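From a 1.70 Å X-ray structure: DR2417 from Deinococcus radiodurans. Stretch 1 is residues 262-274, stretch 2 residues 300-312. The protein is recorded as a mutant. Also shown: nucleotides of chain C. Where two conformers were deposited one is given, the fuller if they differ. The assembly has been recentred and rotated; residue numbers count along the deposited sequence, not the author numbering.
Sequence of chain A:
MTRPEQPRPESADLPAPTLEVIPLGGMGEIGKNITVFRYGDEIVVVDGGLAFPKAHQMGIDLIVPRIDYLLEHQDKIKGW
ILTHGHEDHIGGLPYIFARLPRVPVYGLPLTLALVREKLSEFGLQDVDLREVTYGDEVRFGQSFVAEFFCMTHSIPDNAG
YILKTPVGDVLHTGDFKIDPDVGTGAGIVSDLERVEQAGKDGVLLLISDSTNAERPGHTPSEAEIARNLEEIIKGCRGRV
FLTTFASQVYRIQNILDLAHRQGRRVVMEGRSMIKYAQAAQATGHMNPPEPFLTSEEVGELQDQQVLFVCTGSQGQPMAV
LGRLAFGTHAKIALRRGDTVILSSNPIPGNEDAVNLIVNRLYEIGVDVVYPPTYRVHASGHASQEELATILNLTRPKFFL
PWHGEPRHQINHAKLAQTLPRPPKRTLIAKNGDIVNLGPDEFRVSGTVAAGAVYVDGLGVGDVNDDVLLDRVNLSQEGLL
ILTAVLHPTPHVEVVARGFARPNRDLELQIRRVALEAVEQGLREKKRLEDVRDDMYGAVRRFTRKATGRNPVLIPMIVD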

# COMPACT_ATOMS: atom_id res chain seq x y z
N GLN A 262 17.17 -26.80 -19.39
CA GLN A 262 17.90 -25.65 -19.93
C GLN A 262 19.36 -25.61 -19.50
O GLN A 262 20.05 -24.63 -19.73
CB GLN A 262 17.20 -24.35 -19.52
CG GLN A 262 15.81 -24.19 -20.12
CD GLN A 262 15.77 -24.44 -21.61
OE1 GLN A 262 16.68 -24.04 -22.34
NE2 GLN A 262 14.72 -25.10 -22.08
N GLY A 263 19.85 -26.69 -18.89
CA GLY A 263 21.26 -26.77 -18.56
C GLY A 263 21.71 -25.92 -17.38
O GLY A 263 22.89 -25.59 -17.27
N ARG A 264 20.77 -25.59 -16.50
CA ARG A 264 21.08 -24.79 -15.31
C ARG A 264 20.95 -25.61 -14.01
O ARG A 264 20.00 -26.37 -13.85
CB ARG A 264 20.17 -23.56 -15.23
CG ARG A 264 20.35 -22.61 -16.39
CD ARG A 264 19.40 -21.43 -16.30
NE ARG A 264 19.63 -20.46 -17.37
CZ ARG A 264 20.37 -19.36 -17.25
NH1 ARG A 264 20.96 -19.06 -16.10
NH2 ARG A 264 20.52 -18.54 -18.30
N ARG A 265 21.89 -25.41 -13.09
CA ARG A 265 21.79 -26.03 -11.76
C ARG A 265 21.10 -25.06 -10.82
O ARG A 265 21.13 -23.85 -11.05
CB ARG A 265 23.17 -26.39 -11.22
CG ARG A 265 23.99 -27.37 -12.07
CD ARG A 265 23.26 -28.70 -12.21
NE ARG A 265 23.07 -29.36 -10.92
CZ ARG A 265 23.96 -30.20 -10.38
NH1 ARG A 265 25.10 -30.48 -11.00
NH2 ARG A 265 23.70 -30.76 -9.20
N VAL A 266 20.47 -25.58 -9.77
CA VAL A 266 19.59 -24.77 -8.95
C VAL A 266 20.13 -24.60 -7.53
O VAL A 266 20.59 -25.55 -6.91
CB VAL A 266 18.18 -25.38 -8.91
CG1 VAL A 266 17.23 -24.56 -8.03
CG2 VAL A 266 17.63 -25.45 -10.33
N VAL A 267 20.06 -23.37 -7.03
CA VAL A 267 20.39 -23.06 -5.64
C VAL A 267 19.11 -22.61 -4.97
O VAL A 267 18.44 -21.70 -5.46
CB VAL A 267 21.44 -21.93 -5.49
CG1 VAL A 267 21.72 -21.67 -4.01
CG2 VAL A 267 22.74 -22.27 -6.19
N MET A 268 18.77 -23.25 -3.86
CA MET A 268 17.63 -22.82 -3.07
C MET A 268 18.16 -21.87 -2.00
O MET A 268 19.01 -22.26 -1.19
CB MET A 268 16.90 -24.02 -2.45
CG MET A 268 16.38 -25.03 -3.48
SD MET A 268 14.93 -24.49 -4.42
CE MET A 268 13.62 -24.82 -3.23
N GLU A 269 17.69 -20.63 -2.02
CA GLU A 269 18.22 -19.60 -1.14
C GLU A 269 17.15 -19.04 -0.22
O GLU A 269 16.09 -18.61 -0.67
CB GLU A 269 18.83 -18.46 -1.95
CG GLU A 269 20.19 -18.75 -2.54
CD GLU A 269 21.33 -18.50 -1.56
OE1 GLU A 269 21.23 -17.59 -0.71
OE2 GLU A 269 22.33 -19.23 -1.65
N GLY A 270 17.45 -19.01 1.07
CA GLY A 270 16.53 -18.40 2.02
C GLY A 270 16.03 -19.51 2.92
O GLY A 270 15.65 -20.58 2.43
N ARG A 271 16.04 -19.25 4.22
CA ARG A 271 15.64 -20.25 5.21
C ARG A 271 14.32 -20.92 4.85
O ARG A 271 14.20 -22.15 4.87
CB ARG A 271 15.52 -19.62 6.60
CG ARG A 271 15.39 -20.65 7.70
CD ARG A 271 14.73 -20.10 8.96
NE ARG A 271 15.56 -19.10 9.64
CZ ARG A 271 15.63 -18.99 10.96
NH1 ARG A 271 16.40 -18.05 11.51
NH2 ARG A 271 14.94 -19.81 11.74
N SER A 272 13.34 -20.10 4.50
CA SER A 272 12.01 -20.61 4.21
C SER A 272 11.97 -21.52 2.97
O SER A 272 11.23 -22.50 2.94
CB SER A 272 11.03 -19.45 4.06
OG SER A 272 9.75 -19.80 4.56
N MET A 273 12.77 -21.20 1.95
CA MET A 273 12.83 -22.04 0.76
C MET A 273 13.31 -23.44 1.12
O MET A 273 12.75 -24.44 0.67
CB MET A 273 13.75 -21.44 -0.30
CG MET A 273 13.08 -20.43 -1.18
SD MET A 273 11.91 -21.15 -2.34
CE MET A 273 11.14 -19.65 -2.95
N ILE A 274 14.37 -23.50 1.92
CA ILE A 274 14.94 -24.77 2.36
C ILE A 274 13.92 -25.56 3.20
O ILE A 274 13.80 -26.78 3.07
CB ILE A 274 16.23 -24.53 3.15
CG1 ILE A 274 17.28 -23.93 2.21
CG2 ILE A 274 16.75 -25.83 3.76
CD1 ILE A 274 18.28 -23.02 2.90
N GLU A 300 31.34 -21.94 -9.32
CA GLU A 300 32.29 -22.67 -10.16
C GLU A 300 31.84 -22.74 -11.61
O GLU A 300 32.63 -23.03 -12.49
CB GLU A 300 32.48 -24.09 -9.62
CG GLU A 300 33.05 -24.16 -8.23
CD GLU A 300 34.54 -24.38 -8.25
OE1 GLU A 300 35.04 -24.98 -9.22
OE2 GLU A 300 35.21 -23.94 -7.29
N LEU A 301 30.55 -22.51 -11.83
CA LEU A 301 29.92 -22.65 -13.14
C LEU A 301 29.85 -21.34 -13.93
O LEU A 301 30.05 -20.26 -13.38
CB LEU A 301 28.50 -23.21 -12.95
CG LEU A 301 28.34 -24.47 -12.09
CD1 LEU A 301 26.86 -24.90 -12.01
CD2 LEU A 301 29.20 -25.57 -12.65
N GLN A 302 29.58 -21.43 -15.23
CA GLN A 302 29.39 -20.23 -16.04
C GLN A 302 28.03 -19.63 -15.70
O GLN A 302 27.12 -20.35 -15.30
CB GLN A 302 29.46 -20.54 -17.53
CG GLN A 302 30.76 -21.17 -17.96
CD GLN A 302 31.97 -20.36 -17.54
OE1 GLN A 302 32.66 -20.71 -16.58
NE2 GLN A 302 32.24 -19.27 -18.27
N ASP A 303 27.90 -18.32 -15.88
CA ASP A 303 26.68 -17.61 -15.51
C ASP A 303 25.41 -18.26 -16.06
O ASP A 303 24.41 -18.42 -15.33
CB ASP A 303 26.77 -16.15 -15.99
CG ASP A 303 27.73 -15.30 -15.16
OD1 ASP A 303 28.18 -15.78 -14.09
OD2 ASP A 303 28.06 -14.16 -15.58
N GLN A 304 25.44 -18.68 -17.32
CA GLN A 304 24.22 -19.19 -17.95
C GLN A 304 23.83 -20.59 -17.45
O GLN A 304 22.82 -21.15 -17.88
CB GLN A 304 24.38 -19.18 -19.47
CG GLN A 304 25.50 -20.07 -19.98
CD GLN A 304 26.84 -19.35 -20.15
OE1 GLN A 304 27.24 -18.50 -19.34
NE2 GLN A 304 27.56 -19.71 -21.21
N GLN A 305 24.63 -21.14 -16.54
CA GLN A 305 24.36 -22.46 -15.97
C GLN A 305 23.73 -22.37 -14.59
O GLN A 305 23.61 -23.38 -13.87
CB GLN A 305 25.64 -23.28 -15.88
CG GLN A 305 26.39 -23.44 -17.17
CD GLN A 305 27.60 -24.32 -17.02
OE1 GLN A 305 28.63 -23.90 -16.46
NE2 GLN A 305 27.50 -25.55 -17.49
N VAL A 306 23.33 -21.17 -14.19
CA VAL A 306 22.97 -20.96 -12.80
C VAL A 306 21.54 -20.43 -12.61
O VAL A 306 21.12 -19.50 -13.29
CB VAL A 306 23.97 -19.99 -12.15
CG1 VAL A 306 23.57 -19.66 -10.75
CG2 VAL A 306 25.38 -20.61 -12.17
N LEU A 307 20.79 -21.07 -11.71
CA LEU A 307 19.48 -20.53 -11.34
C LEU A 307 19.32 -20.51 -9.81
O LEU A 307 19.50 -21.53 -9.14
CB LEU A 307 18.36 -21.35 -11.99
CG LEU A 307 16.99 -20.66 -11.97
CD1 LEU A 307 16.18 -21.07 -13.19
CD2 LEU A 307 16.22 -21.02 -10.72
N PHE A 308 18.99 -19.35 -9.27
CA PHE A 308 18.73 -19.19 -7.84
C PHE A 308 17.23 -19.08 -7.63
O PHE A 308 16.58 -18.22 -8.22
CB PHE A 308 19.40 -17.92 -7.29
CG PHE A 308 20.89 -17.95 -7.28
CD1 PHE A 308 21.62 -17.51 -8.38
CD2 PHE A 308 21.58 -18.36 -6.16
CE1 PHE A 308 23.00 -17.50 -8.36
CE2 PHE A 308 22.95 -18.36 -6.13
CZ PHE A 308 23.67 -17.94 -7.23
N VAL A 309 16.67 -19.94 -6.77
CA VAL A 309 15.27 -19.82 -6.36
C VAL A 309 15.31 -19.24 -4.96
O VAL A 309 15.90 -19.84 -4.07
CB VAL A 309 14.55 -21.18 -6.38
CG1 VAL A 309 13.10 -21.01 -5.98
CG2 VAL A 309 14.63 -21.80 -7.76
N CYS A 310 14.74 -18.04 -4.79
CA CYS A 310 14.99 -17.18 -3.61
C CYS A 310 13.72 -16.77 -2.85
O CYS A 310 12.68 -16.54 -3.45
CB CYS A 310 15.69 -15.88 -4.03
SG CYS A 310 17.16 -16.00 -5.09
N THR A 311 13.84 -16.60 -1.53
CA THR A 311 12.80 -16.00 -0.72
C THR A 311 12.69 -14.51 -0.98
O THR A 311 13.65 -13.89 -1.44
CB THR A 311 13.09 -16.21 0.76
OG1 THR A 311 14.42 -15.76 1.04
CG2 THR A 311 12.99 -17.70 1.14
N GLY A 312 11.54 -13.93 -0.66
CA GLY A 312 11.39 -12.49 -0.72
C GLY A 312 10.39 -11.95 -1.71
O GLY A 312 10.45 -10.77 -2.02
P U C 6 13.83 -15.84 4.49
OP1 U C 6 14.98 -15.60 3.57
OP2 U C 6 13.26 -17.21 4.66
O5' U C 6 14.23 -15.34 5.95
C5' U C 6 14.60 -13.99 6.20
C4' U C 6 14.70 -13.73 7.68
O4' U C 6 13.40 -13.91 8.30
C3' U C 6 15.61 -14.67 8.45
O3' U C 6 16.98 -14.32 8.36
C2' U C 6 15.04 -14.61 9.86
O2' U C 6 15.44 -13.41 10.51
C1' U C 6 13.54 -14.51 9.57
N1 U C 6 12.90 -15.85 9.55
C2 U C 6 12.45 -16.36 10.75
O2 U C 6 12.56 -15.75 11.81
N3 U C 6 11.86 -17.60 10.68
C4 U C 6 11.69 -18.38 9.56
O4 U C 6 11.14 -19.48 9.66
C5 U C 6 12.18 -17.79 8.35
C6 U C 6 12.75 -16.58 8.39
P U C 5 7.65 -17.03 2.27
OP1 U C 5 7.05 -15.93 1.49
OP2 U C 5 8.35 -18.13 1.57
O5' U C 5 8.66 -16.40 3.32
C5' U C 5 9.83 -15.71 2.86
C4' U C 5 10.23 -14.62 3.83
O4' U C 5 9.15 -14.34 4.75
C3' U C 5 11.40 -14.96 4.74
O3' U C 5 12.65 -14.86 4.08
C2' U C 5 11.21 -13.93 5.85
O2' U C 5 11.62 -12.64 5.47
C1' U C 5 9.69 -13.96 6.01
N1 U C 5 9.26 -14.94 7.02
C2 U C 5 9.30 -14.53 8.35
O2 U C 5 9.65 -13.42 8.69
N3 U C 5 8.90 -15.49 9.25
C4 U C 5 8.49 -16.77 8.98
O4 U C 5 8.17 -17.51 9.91
C5 U C 5 8.49 -17.12 7.59
C6 U C 5 8.87 -16.21 6.68
P U C 7 18.09 -15.46 8.44
OP1 U C 7 17.95 -16.32 7.24
OP2 U C 7 18.02 -16.07 9.79
O5' U C 7 19.45 -14.64 8.34
C5' U C 7 19.82 -13.97 7.12
C4' U C 7 20.38 -12.60 7.42
O4' U C 7 21.24 -12.69 8.59
C3' U C 7 21.23 -11.99 6.32
O3' U C 7 21.15 -10.57 6.35
C2' U C 7 22.63 -12.45 6.71
O2' U C 7 23.65 -11.63 6.18
C1' U C 7 22.57 -12.34 8.23
N1 U C 7 23.51 -13.22 8.94
C2 U C 7 24.81 -13.27 8.48
O2 U C 7 25.20 -12.63 7.52
N3 U C 7 25.65 -14.10 9.19
C4 U C 7 25.32 -14.87 10.29
O4 U C 7 26.19 -15.57 10.81
C5 U C 7 23.96 -14.76 10.70
C6 U C 7 23.12 -13.96 10.04
O HOH W 1 22.27 -22.77 -19.86
O HOH W 2 24.84 -26.28 -18.86

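What holds the two backbones together? Strands 265-269 and 306-310 run parallel, and six hydrogen bonds link them in an alternating ladder. Arg 265 N donates to Gln 305 O (2.8 Å), Leu 307 N to Arg 265 O (2.9 Å), and the pattern climbs through Val 267 and Val 309 until Thr 311 N reaches Glu 269 O at 3.1 Å. Alternate residues of each strand take part, as in any parallel pair.

How does Arg 264 strengthen the start of the ladder? Its extended side chain brings NH1 to Val 306 O, a 2.8 Å hydrogen bond near the guanidinium plane, while Gln 304 O lies over one face. One water bridges Gln 262 O and Gln 304 O.

Which side chains meet on the sheet's two faces? On one, Val 266 CG1 packs against Val 309 CG2 (3.8 Å), and Met 273 SD reaches Val 309 CG1 (3.8 Å) from the following helix. On the other, Val 267 CB lies 3.6 Å from Phe 308 CD2, and Glu 269 CG meets the ring's edge.

What limits the far end? Gly 270 CA sits 3.5 Å from Thr 311 OG1; a CB there would clash with that hydroxyl, which donates to U6 OP1 (2.6 Å). Ser 272 N binds U6 OP2 (2.9 Å), so both stretches grip one phosphate.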